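Local coordinates for protein halorhodopsin (Halobacterium salinarum, PDB 2JAF) that uses light absorbed by its bound retinal to pump chloride ions across the membrane, at residues A[75-80]-A[233-238]; A[103-108]-A[229-234]. The protein carries 2 engineered substitutions. All coordinates share one frame; numbering follows the deposited sequence.

Contact 1 of 2, residues A[75-80]-A[233-238]. With PLM (palmitic acid), chain D.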
loop_
_atom_site.group_PDB
_atom_site.type_symbol
_atom_site.label_atom_id
_atom_site.label_comp_id
_atom_site.label_asym_id
_atom_site.label_seq_id
_atom_site.Cartn_x
_atom_site.Cartn_y
_atom_site.Cartn_z
ATOM N N SER A 75 11.550 -13.005 -2.781
ATOM C CA SER A 75 11.977 -11.653 -2.438
ATOM C C SER A 75 12.165 -11.539 -0.931
ATOM O O SER A 75 13.136 -10.951 -0.459
ATOM C CB SER A 75 10.929 -10.635 -2.888
ATOM O OG SER A 75 11.224 -9.344 -2.382
ATOM N N SER A 76 11.232 -12.113 -0.181
ATOM C CA SER A 76 11.295 -12.060 1.274
ATOM C C SER A 76 12.554 -12.744 1.799
ATOM O O SER A 76 13.289 -12.178 2.610
ATOM C CB SER A 76 10.066 -12.726 1.891
ATOM O OG SER A 76 10.124 -12.663 3.307
ATOM N N TYR A 77 12.810 -13.958 1.331
ATOM C CA TYR A 77 13.971 -14.691 1.785
ATOM C C TYR A 77 15.300 -14.034 1.399
ATOM O O TYR A 77 16.275 -14.135 2.143
ATOM C CB TYR A 77 13.882 -16.143 1.309
ATOM C CG TYR A 77 12.902 -16.937 2.155
ATOM C CD1 TYR A 77 13.256 -17.381 3.433
ATOM C CD2 TYR A 77 11.598 -17.169 1.715
ATOM C CE1 TYR A 77 12.332 -18.032 4.257
ATOM C CE2 TYR A 77 10.665 -17.818 2.533
ATOM C CZ TYR A 77 11.039 -18.242 3.798
ATOM O OH TYR A 77 10.110 -18.856 4.613
ATOM N N LEU A 78 15.335 -13.352 0.261
ATOM C CA LEU A 78 16.553 -12.651 -0.152
ATOM C C LEU A 78 16.786 -11.490 0.817
ATOM O O LEU A 78 17.920 -11.185 1.182
ATOM C CB LEU A 78 16.407 -12.098 -1.573
ATOM C CG LEU A 78 16.219 -13.112 -2.699
ATOM C CD1 LEU A 78 16.001 -12.370 -4.016
ATOM C CD2 LEU A 78 17.442 -14.024 -2.780
ATOM N N GLY A 79 15.702 -10.836 1.219
ATOM C CA GLY A 79 15.819 -9.729 2.153
ATOM C C GLY A 79 16.425 -10.231 3.448
ATOM O O GLY A 79 17.312 -9.595 4.027
ATOM N N LEU A 80 15.953 -11.392 3.900
ATOM C CA LEU A 80 16.462 -11.986 5.130
ATOM C C LEU A 80 17.908 -12.458 4.986
ATOM O O LEU A 80 18.766 -12.123 5.799
ATOM C CB LEU A 80 15.580 -13.170 5.546
ATOM C CG LEU A 80 14.108 -12.847 5.825
ATOM C CD1 LEU A 80 13.359 -14.129 6.198
ATOM C CD2 LEU A 80 14.008 -11.822 6.945
ATOM N N ALA A 233 10.295 -22.916 11.744
ATOM C CA ALA A 233 8.856 -23.100 11.894
ATOM C C ALA A 233 8.123 -22.271 10.839
ATOM O O ALA A 233 7.234 -22.775 10.148
ATOM C CB ALA A 233 8.410 -22.696 13.309
ATOM N N TYR A 234 8.499 -21.000 10.718
ATOM C CA TYR A 234 7.883 -20.112 9.730
ATOM C C TYR A 234 8.141 -20.633 8.309
ATOM O O TYR A 234 7.253 -20.605 7.451
ATOM C CB TYR A 234 8.462 -18.694 9.842
ATOM C CG TYR A 234 8.025 -17.881 11.050
ATOM C CD1 TYR A 234 6.677 -17.676 11.332
ATOM C CD2 TYR A 234 8.969 -17.238 11.858
ATOM C CE1 TYR A 234 6.274 -16.845 12.381
ATOM C CE2 TYR A 234 8.577 -16.404 12.907
ATOM C CZ TYR A 234 7.234 -16.210 13.162
ATOM O OH TYR A 234 6.839 -15.362 14.176
ATOM N N SER A 235 9.363 -21.097 8.059
ATOM C CA SER A 235 9.724 -21.613 6.744
ATOM C C SER A 235 8.877 -22.816 6.369
ATOM O O SER A 235 8.429 -22.925 5.232
ATOM C CB SER A 235 11.209 -21.981 6.697
ATOM O OG SER A 235 12.005 -20.806 6.752
ATOM N N VAL A 236 8.655 -23.720 7.316
ATOM C CA VAL A 236 7.823 -24.887 7.031
ATOM C C VAL A 236 6.384 -24.442 6.766
ATOM O O VAL A 236 5.711 -24.973 5.885
ATOM C CB VAL A 236 7.825 -25.891 8.201
ATOM C CG1 VAL A 236 6.773 -26.972 7.965
ATOM C CG2 VAL A 236 9.205 -26.521 8.334
ATOM N N LEU A 237 5.903 -23.469 7.532
ATOM C CA LEU A 237 4.542 -22.981 7.318
ATOM C C LEU A 237 4.430 -22.391 5.915
ATOM O O LEU A 237 3.442 -22.621 5.211
ATOM C CB LEU A 237 4.172 -21.929 8.369
ATOM C CG LEU A 237 3.867 -22.502 9.757
ATOM C CD1 LEU A 237 3.678 -21.366 10.743
ATOM C CD2 LEU A 237 2.584 -23.369 9.686
ATOM N N ASP A 238 5.446 -21.631 5.509
ATOM C CA ASP A 238 5.459 -21.022 4.179
ATOM C C ASP A 238 5.389 -22.083 3.078
ATOM O O ASP A 238 4.719 -21.885 2.060
ATOM C CB ASP A 238 6.731 -20.193 3.974
ATOM C CG ASP A 238 6.622 -18.781 4.526
ATOM O OD1 ASP A 238 5.566 -18.403 5.076
ATOM O OD2 ASP A 238 7.616 -18.034 4.397
HETATM C C1 PLM D . 11.547 -7.444 0.482
HETATM O O1 PLM D . 12.755 -7.164 0.399
HETATM O O2 PLM D . 11.099 -8.563 0.145
HETATM C C2 PLM D . 10.619 -6.370 1.022
HETATM C C3 PLM D . 9.366 -6.091 0.198
HETATM C C4 PLM D . 8.568 -5.013 0.915
HETATM C C5 PLM D . 7.312 -4.697 0.132
HETATM C C6 PLM D . 6.056 -4.835 0.958
HETATM C C7 PLM D . 4.958 -4.207 0.123
HETATM C C8 PLM D . 3.615 -4.259 0.813
HETATM C C9 PLM D . 2.567 -3.642 -0.098
HETATM C CA PLM D . 1.202 -3.642 0.562
HETATM C CB PLM D . -0.035 -3.442 -0.301
HETATM C CC PLM D . -0.319 -4.483 -1.371
HETATM C CD PLM D . -1.619 -4.117 -2.064
HETATM C CE PLM D . -1.970 -5.139 -3.145
HETATM C CF PLM D . -3.146 -4.602 -3.948
HETATM C CG PLM D . -3.545 -5.588 -5.036
#

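Contact 2 of 2, residues A[103-108]-A[229-234]. Engineered in segment 229-234: Ala229 (natural residue Val). With PLM (palmitic acid), chain E.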
loop_
_atom_site.group_PDB
_atom_site.type_symbol
_atom_site.label_atom_id
_atom_site.label_comp_id
_atom_site.label_asym_id
_atom_site.label_seq_id
_atom_site.Cartn_x
_atom_site.Cartn_y
_atom_site.Cartn_z
ATOM N N ARG A 103 17.535 -11.428 17.613
ATOM C CA ARG A 103 17.467 -11.309 16.164
ATOM C C ARG A 103 16.013 -11.350 15.700
ATOM O O ARG A 103 15.304 -12.336 15.931
ATOM C CB ARG A 103 18.267 -12.454 15.531
ATOM C CG ARG A 103 18.257 -12.499 14.016
ATOM C CD ARG A 103 19.034 -13.717 13.527
ATOM N NE ARG A 103 20.472 -13.551 13.703
ATOM C CZ ARG A 103 21.293 -13.114 12.753
ATOM N NH1 ARG A 103 20.818 -12.802 11.552
ATOM N NH2 ARG A 103 22.588 -12.990 13.004
ATOM N N SER A 104 15.576 -10.279 15.041
ATOM C CA SER A 104 14.207 -10.183 14.543
ATOM C C SER A 104 14.151 -10.214 13.020
ATOM O O SER A 104 14.659 -9.314 12.357
ATOM C CB SER A 104 13.553 -8.891 15.044
ATOM O OG SER A 104 12.265 -8.721 14.474
ATOM N N GLN A 105 13.537 -11.256 12.471
ATOM C CA GLN A 105 13.401 -11.387 11.022
ATOM C C GLN A 105 12.167 -10.583 10.635
ATOM O O GLN A 105 11.177 -11.132 10.151
ATOM C CB GLN A 105 13.215 -12.860 10.633
ATOM C CG GLN A 105 14.350 -13.779 11.077
ATOM C CD GLN A 105 14.181 -15.213 10.588
ATOM O OE1 GLN A 105 13.101 -15.796 10.695
ATOM N NE2 GLN A 105 15.256 -15.790 10.063
ATOM N N TRP A 106 12.232 -9.274 10.854
ATOM C CA TRP A 106 11.101 -8.404 10.561
ATOM C C TRP A 106 10.720 -8.325 9.089
ATOM O O TRP A 106 9.621 -7.883 8.751
ATOM C CB TRP A 106 11.333 -6.996 11.126
ATOM C CG TRP A 106 12.511 -6.252 10.582
ATOM C CD1 TRP A 106 13.753 -6.151 11.149
ATOM C CD2 TRP A 106 12.543 -5.446 9.401
ATOM N NE1 TRP A 106 14.549 -5.327 10.396
ATOM C CE2 TRP A 106 13.834 -4.880 9.315
ATOM C CE3 TRP A 106 11.605 -5.146 8.403
ATOM C CZ2 TRP A 106 14.212 -4.028 8.274
ATOM C CZ3 TRP A 106 11.982 -4.300 7.366
ATOM C CH2 TRP A 106 13.276 -3.751 7.312
ATOM N N GLY A 107 11.624 -8.756 8.214
ATOM C CA GLY A 107 11.312 -8.746 6.800
ATOM C C GLY A 107 10.190 -9.731 6.506
ATOM O O GLY A 107 9.468 -9.585 5.520
ATOM N N ARG A 108 10.030 -10.746 7.349
ATOM C CA ARG A 108 8.946 -11.696 7.112
ATOM C C ARG A 108 7.619 -10.964 7.258
ATOM O O ARG A 108 6.752 -11.031 6.385
ATOM C CB ARG A 108 8.984 -12.849 8.118
ATOM C CG ARG A 108 10.075 -13.884 7.914
ATOM C CD ARG A 108 9.896 -15.029 8.919
ATOM N NE ARG A 108 10.946 -16.039 8.860
ATOM C CZ ARG A 108 10.979 -17.059 8.002
ATOM N NH1 ARG A 108 10.010 -17.222 7.102
ATOM N NH2 ARG A 108 11.972 -17.930 8.063
ATOM N N ALA A 229 15.368 -22.133 15.313
ATOM C CA ALA A 229 14.180 -22.976 15.390
ATOM C C ALA A 229 12.925 -22.202 14.988
ATOM O O ALA A 229 12.083 -22.714 14.247
ATOM C CB ALA A 229 14.025 -23.534 16.801
ATOM N N THR A 230 12.798 -20.977 15.483
ATOM C CA THR A 230 11.643 -20.144 15.154
ATOM C C THR A 230 11.615 -19.908 13.643
ATOM O O THR A 230 10.561 -19.953 13.009
ATOM C CB THR A 230 11.719 -18.779 15.881
ATOM O OG1 THR A 230 11.756 -18.991 17.298
ATOM C CG2 THR A 230 10.506 -17.923 15.542
ATOM N N SER A 231 12.786 -19.663 13.066
ATOM C CA SER A 231 12.873 -19.433 11.629
ATOM C C SER A 231 12.396 -20.655 10.843
ATOM O O SER A 231 11.626 -20.526 9.889
ATOM C CB SER A 231 14.311 -19.077 11.238
ATOM O OG SER A 231 14.374 -18.670 9.880
ATOM N N TRP A 232 12.837 -21.847 11.241
ATOM C CA TRP A 232 12.417 -23.057 10.541
ATOM C C TRP A 232 10.906 -23.276 10.617
ATOM O O TRP A 232 10.296 -23.759 9.661
ATOM C CB TRP A 232 13.140 -24.301 11.090
ATOM C CG TRP A 232 14.349 -24.710 10.262
ATOM C CD1 TRP A 232 15.665 -24.550 10.597
ATOM C CD2 TRP A 232 14.339 -25.282 8.943
ATOM N NE1 TRP A 232 16.472 -24.983 9.570
ATOM C CE2 TRP A 232 15.684 -25.437 8.544
ATOM C CE3 TRP A 232 13.321 -25.677 8.059
ATOM C CZ2 TRP A 232 16.045 -25.968 7.293
ATOM C CZ3 TRP A 232 13.678 -26.207 6.812
ATOM C CH2 TRP A 232 15.032 -26.345 6.445
ATOM N N ALA A 233 10.295 -22.916 11.744
ATOM C CA ALA A 233 8.856 -23.100 11.894
ATOM C C ALA A 233 8.123 -22.271 10.839
ATOM O O ALA A 233 7.234 -22.775 10.148
ATOM C CB ALA A 233 8.410 -22.696 13.309
ATOM N N TYR A 234 8.499 -21.000 10.718
ATOM C CA TYR A 234 7.883 -20.112 9.730
ATOM C C TYR A 234 8.141 -20.633 8.309
ATOM O O TYR A 234 7.253 -20.605 7.451
ATOM C CB TYR A 234 8.462 -18.694 9.842
ATOM C CG TYR A 234 8.025 -17.881 11.050
ATOM C CD1 TYR A 234 6.677 -17.676 11.332
ATOM C CD2 TYR A 234 8.969 -17.238 11.858
ATOM C CE1 TYR A 234 6.274 -16.845 12.381
ATOM C CE2 TYR A 234 8.577 -16.404 12.907
ATOM C CZ TYR A 234 7.234 -16.210 13.162
ATOM O OH TYR A 234 6.839 -15.362 14.176
HETATM C C1 PLM E . 14.903 -1.843 12.395
HETATM O O1 PLM E . 16.002 -2.205 11.931
HETATM O O2 PLM E . 14.803 -1.238 13.485
HETATM C C2 PLM E . 13.657 -2.164 11.585
HETATM C C3 PLM E . 12.908 -1.017 10.911
HETATM C C4 PLM E . 11.739 -1.624 10.141
HETATM C C5 PLM E . 10.860 -0.642 9.388
HETATM C C6 PLM E . 11.405 -0.286 8.019
HETATM C C7 PLM E . 10.487 -0.705 6.885
HETATM C C8 PLM E . 11.063 -0.321 5.538
HETATM C C9 PLM E . 10.113 -0.731 4.423
HETATM C CA PLM E . 10.644 -0.366 3.050
HETATM C CB PLM E . 9.718 -0.511 1.851
HETATM C CC PLM E . 8.454 0.333 1.873
HETATM C CD PLM E . 7.663 0.126 0.597
HETATM C CE PLM E . 6.389 0.970 0.612
HETATM C CF PLM E . 5.260 0.129 0.030
HETATM C CG PLM E . 3.946 0.894 0.022
#

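Contact 1 of 2, residues A[75-80]-A[233-238]
With CG anti to the carbonyl carbon in both residues (chi1 -77° in Tyr77, -84° in Asp238), the phenol of Tyr77 and the carboxylate of Asp238 approach from opposite directions, the long phenol covering most of the distance. The gap is wide, 13.3 Å between the axes of segments 75-80 and 233-238, which run nearly antiparallel. Tyr77 OH donates to Asp238 OD2 at 2.6 Å, a short bond. The carboxylate oxygen lies at the ring edge, near the ring plane, while the two flat groups stand almost perpendicular. The hydroxyl reaches OD2 on its anti side and well out of the carboxylate plane. One turn back, Ser235 OG lies 3.7 Å from Tyr77 CE1, approaching the ring obliquely, and it is hydrogen-bonded to the carbonyl of Ser32. Asp238 OD1 takes a bond from Tyr210, and Tyr77 OH also meets Asn36 and Arg108, so this buried polar end is tied on several sides. A phenylalanine in place of Tyr77 would probably leave Asp238 OD2 without this donor, and Asn36 and Arg108 without their hydroxyl partner. On the far side of helix 58-82, in one of its two conformers, Ser75 OG lies 2.6 Å from O2 of a palmitic acid, a bond that depends on that conformer and is doubtful. Asp238 belongs to the retinal pocket, its side chain about 4 Å from the bound chromophore; an aspartate of helix 227-255 held by tyrosines from two other helices is characteristic of the seven-helix microbial rhodopsin fold.

Contact 2 of 2, residues A[103-108]-A[229-234]
Where strand 101-104 of the short antiparallel hairpin gives way to helix 106-127, an inverse gamma turn centred on Gln105 brings that residue and Arg108 against helix 227-255. Ser231 OG is their common target. It accepts from Gln105 NE2 at 3.0 Å and from Arg108 NH2 at 3.1 Å, both bonds moderately bent, and it lies close to the plane of each donor group. This hydroxyl has a further partner in Ser32 of helix 27-50. Gln105 and Arg108 are also joined directly: Arg108 NE donates to Gln105 OE1 at 2.8 Å along an almost straight N-H line (179°). That oxygen lies in the guanidinium plane, although the donor sits above the plane of the glutamine carbonyl. Arg108 runs extended from CG to NE, then turns about its CD-NE bond (chi4 -83°), setting one guanidinium face against Tyr234 CB, which lies 3.4 Å above its centre. The tyrosine ring is tilted 33° from the guanidinium, and its CD2 comes within 3.8 Å of Arg108 CD. Between Gln105 and Arg108 in sequence, Trp106 turns the other way, toward helix 131-153 and a bound palmitic acid, whose C2 lies over one face of the indole, toward its rim and 3.5 Å from Trp106 NE1. Edge bonds from NE and NH2, together with the CB over one face, fix the rotation of the guanidinium. The Ser231 hydroxyl thus sits beside a buried positive charge that probably polarises it, and Gln105, bonded to both Arg108 NE and Ser231 OG, ties the arginine to helix 227-255.

In the fold
Both contacts are buried and both use helix 227-255, sharing Ala233 and Tyr234, with their centres about 7 Å apart. Contact 1 pairs that helix with helix 58-82 and lies deeper, its centre about 9 Å from the centre of the chain. Contact 2, about 13 Å from it, brings in the junction between the hairpin and helix 106-127. Their chemistry differs accordingly: a carboxylate dominates beside the retinal, an arginine with neutral amide and hydroxyl partners farther out. Arg108 joins the two through probable hydrogen bonds, NH1 with Tyr77 OH and NH2 with Ser235 OG, making a polar network across helices 58-82, 106-127 and 227-255, with partners on helices 27-50 and 193-216.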